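Local coordinates for protein pollen receptor-like kinase 3 (PDB 5WLS) that probably acts as a pollen receptor-like kinase, its leucine-rich-repeat extracellular domain resembling the SERK family of co-receptors, at residues V43-I57 with L65-L78. Numbering follows the deposited sequence.
Sequences VSGIHVTRLGLSGTI and LPNLRTIRLDNNLL. With NAG (2-acetamido-2-deoxy-beta-D-glucopyranose), chain E; NAG (2-acetamido-2-deoxy-beta-D-glucopyranose), chain C.
Ile46 and Ile71 pair in parallel register, flanked by Gly45 with Thr70 and His47 with Arg72, and the N-to-C directions of strands 43-47 and 70-72 differ by 11°. Successive coils of a leucine-rich-repeat solenoid stack in this way, by a ladder of backbone bonds: Ile46 N gives to Thr70 O, Arg72 N to Ile46 O and Val48 N to Arg72 O. At the start of the ladder Ser44 O accepts two amides, Arg69 N at 2.6 Å and Thr70 N at 3.0 Å.

Beyond the strands the ladder passes to a side chain. Asn76 OD1 takes Leu51 N at 2.9 Å and Leu53 N at 3.0 Å, from opposite faces of the amide plane, while Asn76 ND2 gives to Leu73 O of its own segment; three bonds thus fix the rotation of this buried amide. With an alanine at this position, the backbone amides of Leu51 and Leu53 would probably lose their common acceptor, and their loop one of its ties to the next coil. On the His47 face of the sheet, the ring has its CG anti to the backbone N (chi1 -176°) and lies alongside the similarly directed Arg72, whose CD makes a CH-pi contact over one ring face, 3.4 Å from the centroid. The His47 ring and Arg72 guanidinium planes are 6° apart; Arg72 NE is salt-bridged to Asp74 OD2, while Asp74 OD1 takes the amide of Ser97. Inside the coil, on the side of Ile46 and Ile71, the packing is apolar: Leu73 CD2 meets Val48 CG2 at 3.4 Å, and Leu73 CD1 meets Ile57 CD1 tip to tip at 3.5 Å. Arg50 stacks its guanidinium on the amide of Asn75, whose ND2 donates to O7 of the N-acetylglucosamine of chain C.

Helix 59-63 makes the crossover between the strands; helix 3-9 packs on Val48, Leu65 and Leu73, strand 35-38 supplies Tyr36 to His47 ND1, and strand 93-95 continues the sheet past Thr70 and Arg72.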
loop_
_atom_site.group_PDB
_atom_site.type_symbol
_atom_site.label_atom_id
_atom_site.label_comp_id
_atom_site.label_asym_id
_atom_site.label_seq_id
_atom_site.Cartn_x
_atom_site.Cartn_y
_atom_site.Cartn_z
ATOM N N VAL A 43 2.741 -9.341 17.947
ATOM C CA VAL A 43 2.288 -8.187 17.177
ATOM C C VAL A 43 2.068 -8.597 15.726
ATOM O O VAL A 43 2.935 -9.222 15.104
ATOM C CB VAL A 43 3.298 -7.034 17.286
ATOM C CG1 VAL A 43 2.965 -5.937 16.286
ATOM C CG2 VAL A 43 3.309 -6.480 18.702
ATOM N N SER A 44 0.901 -8.242 15.181
ATOM C CA SER A 44 0.517 -8.606 13.819
ATOM C C SER A 44 0.105 -7.424 12.947
ATOM O O SER A 44 0.068 -7.571 11.714
ATOM C CB SER A 44 -0.635 -9.621 13.845
ATOM O OG SER A 44 -1.748 -9.103 14.554
ATOM N N GLY A 45 -0.196 -6.271 13.528
ATOM C CA GLY A 45 -0.576 -5.109 12.745
ATOM C C GLY A 45 -0.197 -3.829 13.452
ATOM O O GLY A 45 -0.115 -3.777 14.683
ATOM N N ILE A 46 0.043 -2.789 12.659
ATOM C CA ILE A 46 0.267 -1.436 13.157
ATOM C C ILE A 46 -0.751 -0.526 12.489
ATOM O O ILE A 46 -0.845 -0.491 11.258
ATOM C CB ILE A 46 1.702 -0.947 12.887
ATOM C CG1 ILE A 46 2.711 -1.764 13.697
ATOM C CG2 ILE A 46 1.829 0.536 13.205
ATOM C CD1 ILE A 46 4.157 -1.469 13.348
ATOM N N HIS A 47 -1.518 0.199 13.300
ATOM C CA HIS A 47 -2.628 1.022 12.821
ATOM C C HIS A 47 -2.539 2.385 13.502
ATOM O O HIS A 47 -3.192 2.618 14.521
ATOM C CB HIS A 47 -3.960 0.318 13.101
ATOM C CG HIS A 47 -5.161 1.032 12.562
ATOM N ND1 HIS A 47 -6.431 0.505 12.642
ATOM C CD2 HIS A 47 -5.291 2.237 11.955
ATOM C CE1 HIS A 47 -7.291 1.346 12.097
ATOM N NE2 HIS A 47 -6.625 2.407 11.677
ATOM N N VAL A 48 -1.746 3.292 12.934
ATOM C CA VAL A 48 -1.606 4.643 13.467
ATOM C C VAL A 48 -1.882 5.636 12.345
ATOM O O VAL A 48 -1.256 5.575 11.280
ATOM C CB VAL A 48 -0.224 4.883 14.103
ATOM C CG1 VAL A 48 -0.101 4.086 15.388
ATOM C CG2 VAL A 48 0.891 4.491 13.162
ATOM N N THR A 49 -2.835 6.539 12.579
ATOM C CA THR A 49 -3.317 7.456 11.555
ATOM C C THR A 49 -3.516 8.841 12.151
ATOM O O THR A 49 -3.797 8.987 13.344
ATOM C CB THR A 49 -4.640 6.976 10.935
ATOM O OG1 THR A 49 -5.618 6.800 11.966
ATOM C CG2 THR A 49 -4.446 5.667 10.187
ATOM N N ARG A 50 -3.369 9.860 11.300
ATOM C CA ARG A 50 -3.650 11.252 11.658
ATOM C C ARG A 50 -2.798 11.706 12.841
ATOM O O ARG A 50 -3.280 12.373 13.759
ATOM C CB ARG A 50 -5.134 11.455 11.959
ATOM C CG ARG A 50 -6.069 10.930 10.886
ATOM C CD ARG A 50 -7.486 11.420 11.111
ATOM N NE ARG A 50 -8.444 10.725 10.258
ATOM C CZ ARG A 50 -8.840 11.140 9.060
ATOM N NH1 ARG A 50 -8.369 12.269 8.550
ATOM N NH2 ARG A 50 -9.717 10.421 8.374
ATOM N N LEU A 51 -1.519 11.344 12.823
ATOM C CA LEU A 51 -0.574 11.820 13.821
ATOM C C LEU A 51 0.466 12.754 13.224
ATOM O O LEU A 51 1.401 13.157 13.924
ATOM C CB LEU A 51 0.119 10.645 14.513
ATOM C CG LEU A 51 -0.718 9.746 15.423
ATOM C CD1 LEU A 51 0.125 8.582 15.924
ATOM C CD2 LEU A 51 -1.319 10.514 16.590
ATOM N N GLY A 52 0.323 13.111 11.952
ATOM C CA GLY A 52 1.301 13.975 11.328
ATOM C C GLY A 52 2.671 13.350 11.247
ATOM O O GLY A 52 3.674 14.067 11.341
ATOM N N LEU A 53 2.747 12.023 11.114
ATOM C CA LEU A 53 4.042 11.376 10.965
ATOM C C LEU A 53 4.775 11.980 9.781
ATOM O O LEU A 53 4.331 11.870 8.635
ATOM C CB LEU A 53 3.885 9.863 10.787
ATOM C CG LEU A 53 3.019 9.088 11.776
ATOM C CD1 LEU A 53 2.953 7.623 11.390
ATOM C CD2 LEU A 53 3.630 9.220 13.159
ATOM N N SER A 54 5.895 12.629 10.076
ATOM C CA SER A 54 6.647 13.391 9.097
ATOM C C SER A 54 8.011 12.795 8.810
ATOM O O SER A 54 8.704 13.277 7.907
ATOM C CB SER A 54 6.815 14.841 9.576
ATOM O OG SER A 54 7.696 15.558 8.731
ATOM N N GLY A 55 8.410 11.768 9.543
ATOM C CA GLY A 55 9.740 11.214 9.446
ATOM C C GLY A 55 9.849 10.146 8.385
ATOM O O GLY A 55 9.174 10.185 7.351
ATOM N N THR A 56 10.720 9.180 8.646
ATOM C CA THR A 56 11.068 8.128 7.707
ATOM C C THR A 56 10.801 6.773 8.348
ATOM O O THR A 56 11.133 6.551 9.515
ATOM C CB THR A 56 12.540 8.243 7.296
ATOM O OG1 THR A 56 12.706 9.374 6.432
ATOM C CG2 THR A 56 12.995 6.995 6.560
ATOM N N ILE A 57 10.197 5.869 7.592
ATOM C CA ILE A 57 10.022 4.501 8.061
ATOM C C ILE A 57 11.333 3.752 7.877
ATOM O O ILE A 57 11.940 3.795 6.800
ATOM C CB ILE A 57 8.875 3.814 7.305
ATOM C CG1 ILE A 57 7.536 4.422 7.713
ATOM C CG2 ILE A 57 8.887 2.314 7.558
ATOM C CD1 ILE A 57 6.434 4.099 6.752
ATOM N N LEU A 65 9.601 -7.899 13.764
ATOM C CA LEU A 65 8.301 -8.446 14.139
ATOM C C LEU A 65 7.965 -9.585 13.193
ATOM O O LEU A 65 7.530 -9.335 12.058
ATOM C CB LEU A 65 7.210 -7.371 14.091
ATOM C CG LEU A 65 7.465 -6.045 14.790
ATOM C CD1 LEU A 65 6.390 -5.021 14.461
ATOM C CD2 LEU A 65 7.330 -6.438 16.271
ATOM N N PRO A 66 8.109 -10.845 13.613
ATOM C CA PRO A 66 8.025 -11.952 12.649
ATOM C C PRO A 66 6.622 -12.292 12.197
ATOM O O PRO A 66 6.483 -12.953 11.159
ATOM C CB PRO A 66 8.656 -13.128 13.414
ATOM C CG PRO A 66 8.396 -12.822 14.841
ATOM C CD PRO A 66 8.469 -11.314 14.962
ATOM N N ASN A 67 5.581 -11.876 12.910
ATOM C CA ASN A 67 4.226 -12.184 12.483
ATOM C C ASN A 67 3.438 -10.931 12.147
ATOM O O ASN A 67 2.202 -10.970 12.118
ATOM C CB ASN A 67 3.506 -12.984 13.570
ATOM C CG ASN A 67 4.343 -14.132 14.092
ATOM O OD1 ASN A 67 4.885 -14.058 15.196
ATOM N ND2 ASN A 67 4.520 -15.160 13.276
ATOM N N LEU A 68 4.122 -9.834 11.837
ATOM C CA LEU A 68 3.426 -8.639 11.393
ATOM C C LEU A 68 2.839 -8.886 10.012
ATOM O O LEU A 68 3.534 -9.335 9.093
ATOM C CB LEU A 68 4.375 -7.441 11.378
ATOM C CG LEU A 68 3.764 -6.144 10.859
ATOM C CD1 LEU A 68 2.762 -5.631 11.865
ATOM C CD2 LEU A 68 4.844 -5.089 10.662
ATOM N N ARG A 69 1.551 -8.601 9.876
ATOM C CA ARG A 69 0.828 -8.860 8.644
ATOM C C ARG A 69 0.136 -7.640 8.074
ATOM O O ARG A 69 -0.154 -7.633 6.872
ATOM C CB ARG A 69 -0.230 -9.953 8.861
ATOM C CG ARG A 69 0.296 -11.268 9.416
ATOM C CD ARG A 69 0.573 -12.246 8.292
ATOM N NE ARG A 69 1.117 -13.514 8.765
ATOM C CZ ARG A 69 2.403 -13.723 9.031
ATOM N NH1 ARG A 69 3.283 -12.745 8.872
ATOM N NH2 ARG A 69 2.807 -14.913 9.454
ATOM N N THR A 70 -0.137 -6.610 8.874
ATOM C CA THR A 70 -0.890 -5.471 8.366
ATOM C C THR A 70 -0.256 -4.171 8.831
ATOM O O THR A 70 0.075 -4.017 10.012
ATOM C CB THR A 70 -2.361 -5.522 8.808
ATOM O OG1 THR A 70 -2.434 -5.611 10.235
ATOM C CG2 THR A 70 -3.066 -6.724 8.194
ATOM N N ILE A 71 -0.096 -3.242 7.892
ATOM C CA ILE A 71 0.386 -1.895 8.163
ATOM C C ILE A 71 -0.630 -0.913 7.599
ATOM O O ILE A 71 -1.006 -1.012 6.425
ATOM C CB ILE A 71 1.777 -1.647 7.547
ATOM C CG1 ILE A 71 2.841 -2.472 8.274
ATOM C CG2 ILE A 71 2.125 -0.161 7.582
ATOM C CD1 ILE A 71 4.163 -2.548 7.541
ATOM N N ARG A 72 -1.072 0.030 8.432
ATOM C CA ARG A 72 -2.039 1.051 8.027
ATOM C C ARG A 72 -1.592 2.380 8.628
ATOM O O ARG A 72 -1.745 2.616 9.831
ATOM C CB ARG A 72 -3.456 0.680 8.452
ATOM C CG ARG A 72 -4.444 1.838 8.435
ATOM C CD ARG A 72 -5.853 1.376 8.771
ATOM N NE ARG A 72 -6.868 2.166 8.079
ATOM C CZ ARG A 72 -8.157 1.845 8.022
ATOM N NH1 ARG A 72 -8.589 0.743 8.617
ATOM N NH2 ARG A 72 -9.012 2.624 7.376
ATOM N N LEU A 73 -1.033 3.242 7.785
ATOM C CA LEU A 73 -0.471 4.526 8.187
ATOM C C LEU A 73 -1.196 5.668 7.492
ATOM O O LEU A 73 -0.577 6.632 7.037
ATOM C CB LEU A 73 1.023 4.573 7.885
ATOM C CG LEU A 73 1.850 3.444 8.500
ATOM C CD1 LEU A 73 3.240 3.406 7.924
ATOM C CD2 LEU A 73 1.919 3.635 9.993
ATOM N N ASP A 74 -2.523 5.566 7.410
ATOM C CA ASP A 74 -3.305 6.508 6.619
ATOM C C ASP A 74 -3.236 7.929 7.167
ATOM O O ASP A 74 -3.077 8.158 8.367
ATOM C CB ASP A 74 -4.769 6.063 6.570
ATOM C CG ASP A 74 -4.956 4.750 5.831
ATOM O OD1 ASP A 74 -4.128 4.440 4.947
ATOM O OD2 ASP A 74 -5.933 4.022 6.127
ATOM N N ASN A 75 -3.322 8.887 6.251
ATOM C CA ASN A 75 -3.444 10.315 6.548
ATOM C C ASN A 75 -2.363 10.802 7.525
ATOM O O ASN A 75 -2.628 11.185 8.669
ATOM C CB ASN A 75 -4.861 10.666 7.047
ATOM C CG ASN A 75 -5.936 10.203 6.093
ATOM O OD1 ASN A 75 -6.055 10.729 4.990
ATOM N ND2 ASN A 75 -6.744 9.240 6.520
ATOM N N ASN A 76 -1.126 10.776 7.045
ATOM C CA ASN A 76 -0.014 11.390 7.758
ATOM C C ASN A 76 0.732 12.246 6.743
ATOM O O ASN A 76 0.176 12.686 5.728
ATOM C CB ASN A 76 0.877 10.321 8.406
ATOM C CG ASN A 76 0.266 9.727 9.658
ATOM O OD1 ASN A 76 0.262 10.351 10.718
ATOM N ND2 ASN A 76 -0.237 8.502 9.545
ATOM N N LEU A 77 2.008 12.496 7.012
ATOM C CA LEU A 77 2.819 13.364 6.170
ATOM C C LEU A 77 4.088 12.655 5.722
ATOM O O LEU A 77 5.127 13.294 5.532
ATOM C CB LEU A 77 3.159 14.660 6.900
ATOM C CG LEU A 77 1.980 15.422 7.501
ATOM C CD1 LEU A 77 2.469 16.592 8.341
ATOM C CD2 LEU A 77 1.062 15.909 6.393
ATOM N N LEU A 78 4.026 11.336 5.569
ATOM C CA LEU A 78 5.204 10.584 5.164
ATOM C C LEU A 78 5.556 10.921 3.722
ATOM O O LEU A 78 4.681 10.936 2.851
ATOM C CB LEU A 78 4.944 9.089 5.298
ATOM C CG LEU A 78 4.581 8.620 6.702
ATOM C CD1 LEU A 78 4.168 7.156 6.704
ATOM C CD2 LEU A 78 5.750 8.853 7.646
HETATM C C1 NAG E . 13.163 14.399 12.239
HETATM C C2 NAG E . 13.728 14.919 10.925
HETATM C C3 NAG E . 15.134 15.459 11.148
HETATM C C4 NAG E . 15.114 16.527 12.235
HETATM C C5 NAG E . 14.449 15.991 13.505
HETATM C C6 NAG E . 14.253 17.053 14.561
HETATM C C7 NAG E . 12.749 13.770 8.994
HETATM C C8 NAG E . 12.898 12.653 8.007
HETATM N N2 NAG E . 13.725 13.887 9.901
HETATM O O3 NAG E . 15.641 15.999 9.932
HETATM O O4 NAG E . 16.442 16.939 12.539
HETATM O O5 NAG E . 13.146 15.463 13.205
HETATM O O6 NAG E . 13.025 16.879 15.254
HETATM O O7 NAG E . 11.789 14.534 8.973
HETATM C C1 NAG C . -8.046 10.972 1.549
HETATM C C2 NAG C . -9.007 10.227 2.460
HETATM C C3 NAG C . -10.449 10.485 2.044
HETATM C C4 NAG C . -10.791 11.967 2.095
HETATM C C5 NAG C . -9.704 12.758 1.310
HETATM C C6 NAG C . -9.750 14.253 1.596
HETATM C C7 NAG C . -8.750 8.058 3.570
HETATM C C8 NAG C . -8.489 6.633 3.429
HETATM N N2 NAG C . -8.754 8.786 2.447
HETATM O O3 NAG C . -11.325 9.688 2.852
HETATM O O4 NAG C . -12.010 12.171 1.376
HETATM O O5 NAG C . -8.347 12.342 1.558
HETATM O O6 NAG C . -10.062 14.556 2.955
HETATM O O7 NAG C . -8.946 8.587 4.686
HETATM O O HOH W 1 -3.204 -2.594 10.525
#